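Local coordinates for VAL-1 (Chlorella virus, PDB 3GNE), which is an alginate lyase of polysaccharide lyase family 14, which cleaves alginate chains by an elimination reaction, at residues A72-W77 with E187-V192. Sequence-based numbering, arbitrary orientation.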
loop_
_atom_site.group_PDB
_atom_site.type_symbol
_atom_site.label_atom_id
_atom_site.label_comp_id
_atom_site.label_asym_id
_atom_site.label_seq_id
_atom_site.Cartn_x
_atom_site.Cartn_y
_atom_site.Cartn_z
ATOM N N ALA A 72 -11.800 -8.011 -6.677
ATOM C CA ALA A 72 -11.428 -6.644 -7.127
ATOM C C ALA A 72 -11.784 -5.705 -6.012
ATOM O O ALA A 72 -12.942 -5.702 -5.567
ATOM C CB ALA A 72 -12.187 -6.292 -8.412
ATOM N N ILE A 73 -10.815 -4.899 -5.556
ATOM C CA ILE A 73 -11.114 -3.973 -4.492
ATOM C C ILE A 73 -10.151 -2.797 -4.557
ATOM O O ILE A 73 -9.026 -2.962 -5.079
ATOM C CB ILE A 73 -10.986 -4.716 -3.135
ATOM C CG1 ILE A 73 -11.804 -4.056 -2.029
ATOM C CG2 ILE A 73 -9.529 -4.878 -2.706
ATOM C CD1 ILE A 73 -13.293 -4.091 -2.261
ATOM N N THR A 74 -10.576 -1.688 -3.983
ATOM C CA THR A 74 -9.723 -0.500 -3.876
ATOM C C THR A 74 -9.618 -0.110 -2.408
ATOM O O THR A 74 -10.581 -0.215 -1.646
ATOM C CB THR A 74 -10.348 0.600 -4.738
ATOM O OG1 THR A 74 -10.192 0.137 -6.099
ATOM C CG2 THR A 74 -9.622 1.924 -4.547
ATOM N N PHE A 75 -8.417 0.319 -2.018
ATOM C CA PHE A 75 -8.249 0.944 -0.717
ATOM C C PHE A 75 -7.757 2.371 -0.944
ATOM O O PHE A 75 -7.051 2.668 -1.943
ATOM C CB PHE A 75 -7.233 0.160 0.149
ATOM C CG PHE A 75 -7.930 -1.102 0.706
ATOM C CD1 PHE A 75 -8.682 -1.002 1.864
ATOM C CD2 PHE A 75 -7.809 -2.314 0.052
ATOM C CE1 PHE A 75 -9.377 -2.103 2.367
ATOM C CE2 PHE A 75 -8.458 -3.449 0.540
ATOM C CZ PHE A 75 -9.171 -3.313 1.713
ATOM N N ALA A 76 -8.156 3.236 -0.036
ATOM C CA ALA A 76 -7.863 4.669 -0.212
ATOM C C ALA A 76 -7.571 5.286 1.154
ATOM O O ALA A 76 -8.022 4.769 2.187
ATOM C CB ALA A 76 -9.052 5.354 -0.859
ATOM N N TRP A 77 -6.805 6.347 1.157
ATOM C CA TRP A 77 -6.466 7.058 2.399
ATOM C C TRP A 77 -5.995 8.445 2.004
ATOM O O TRP A 77 -5.768 8.707 0.802
ATOM C CB TRP A 77 -5.371 6.357 3.235
ATOM C CG TRP A 77 -4.137 6.055 2.428
ATOM C CD1 TRP A 77 -3.035 6.862 2.272
ATOM C CD2 TRP A 77 -3.869 4.885 1.651
ATOM N NE1 TRP A 77 -2.096 6.250 1.448
ATOM C CE2 TRP A 77 -2.592 5.032 1.055
ATOM C CE3 TRP A 77 -4.609 3.693 1.403
ATOM C CZ2 TRP A 77 -2.014 4.060 0.225
ATOM C CZ3 TRP A 77 -4.014 2.732 0.575
ATOM C CH2 TRP A 77 -2.763 2.911 0.003
ATOM N N GLU A 187 -5.408 -6.400 -13.157
ATOM C CA GLU A 187 -5.179 -4.982 -13.278
ATOM C C GLU A 187 -4.755 -4.384 -11.938
ATOM O O GLU A 187 -4.994 -4.961 -10.866
ATOM C CB GLU A 187 -6.477 -4.241 -13.679
ATOM C CG GLU A 187 -7.091 -4.766 -14.947
ATOM C CD GLU A 187 -8.303 -3.982 -15.389
ATOM O OE1 GLU A 187 -8.708 -3.003 -14.711
ATOM O OE2 GLU A 187 -8.919 -4.343 -16.425
ATOM N N SER A 188 -4.166 -3.203 -12.050
ATOM C CA SER A 188 -3.873 -2.369 -10.893
ATOM C C SER A 188 -4.148 -0.929 -11.267
ATOM O O SER A 188 -4.013 -0.559 -12.412
ATOM C CB SER A 188 -2.384 -2.511 -10.544
ATOM O OG SER A 188 -2.129 -1.667 -9.410
ATOM N N TYR A 189 -4.542 -0.103 -10.306
ATOM C CA TYR A 189 -4.565 1.333 -10.633
ATOM C C TYR A 189 -4.153 2.109 -9.397
ATOM O O TYR A 189 -4.294 1.642 -8.249
ATOM C CB TYR A 189 -5.924 1.742 -11.163
ATOM C CG TYR A 189 -7.153 1.825 -10.286
ATOM C CD1 TYR A 189 -7.365 2.729 -9.216
ATOM C CD2 TYR A 189 -8.241 0.980 -10.567
ATOM C CE1 TYR A 189 -8.506 2.776 -8.464
ATOM C CE2 TYR A 189 -9.421 1.038 -9.826
ATOM C CZ TYR A 189 -9.555 1.931 -8.779
ATOM O OH TYR A 189 -10.737 1.954 -8.076
ATOM N N VAL A 190 -3.655 3.306 -9.623
ATOM C CA VAL A 190 -3.252 4.235 -8.585
ATOM C C VAL A 190 -3.922 5.549 -8.928
ATOM O O VAL A 190 -3.928 5.963 -10.086
ATOM C CB VAL A 190 -1.726 4.420 -8.526
ATOM C CG1 VAL A 190 -1.358 5.571 -7.586
ATOM C CG2 VAL A 190 -1.108 3.092 -8.072
ATOM N N ILE A 191 -4.469 6.161 -7.877
ATOM C CA ILE A 191 -4.998 7.509 -7.996
ATOM C C ILE A 191 -4.290 8.391 -6.974
ATOM O O ILE A 191 -4.202 8.016 -5.819
ATOM C CB ILE A 191 -6.535 7.586 -7.783
ATOM C CG1 ILE A 191 -7.319 6.626 -8.640
ATOM C CG2 ILE A 191 -6.975 9.010 -8.084
ATOM C CD1 ILE A 191 -8.806 6.591 -8.331
ATOM N N VAL A 192 -3.804 9.553 -7.445
ATOM C CA VAL A 192 -3.239 10.531 -6.525
ATOM C C VAL A 192 -3.903 11.868 -6.862
ATOM O O VAL A 192 -3.767 12.365 -8.001
ATOM C CB VAL A 192 -1.713 10.691 -6.587
ATOM C CG1 VAL A 192 -1.294 11.639 -5.493
ATOM C CG2 VAL A 192 -1.024 9.309 -6.410
#
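Thr74 and Tyr189 make the contact between 72-77 and 187-192 by joining their hydroxyls across a strand that lies between them. Their backbones stay far apart, with CA atoms 8.7 Å from each other, and only 84 Å² is buried.

The polar part is one short hydrogen bond, 2.7 Å from Thr74 OG1, the donor, to Tyr189 OH. The angle at the phenol oxygen, CZ-OH-OG1, is about 101°, and the donor stands well off the ring plane. OG1 is therefore 3.9 Å from each of Tyr189 CE1 and CE2, and 3.3 Å from CZ. Thr74 has OG1 beside its own backbone N (chi1 -68°), which lifts the hydroxyl off the strand to meet the phenol. Tyr189 OH also accepts a hydrogen bond from the backbone N of Glu244, so two donors hold this buried oxygen and tie in the end of the modelled chain.

Van der Waals contact is slight. The two side chains cross at about a right angle, and the methyl CG2 of Thr74 rests beside the phenol, 3.7 Å from Tyr189 OH and 4.2 Å from CE1.

Both segments belong to the same antiparallel sheet of a beta-sandwich, the concanavalin-like fold of this family. Strand 166-173 runs between them and pairs with both, so they run parallel to each other; its Glu169 is touched by Thr74, Ala76 and Ile191. Strand 231-241 flanks 72-77 on its other edge and strand 195-202 flanks 187-192, its Lys196 making a cation-pi interaction with the Tyr189 ring, while from the opposite face of this sheet Phe75 and Trp77 reach Phe215 and Trp217 of the facing sheet.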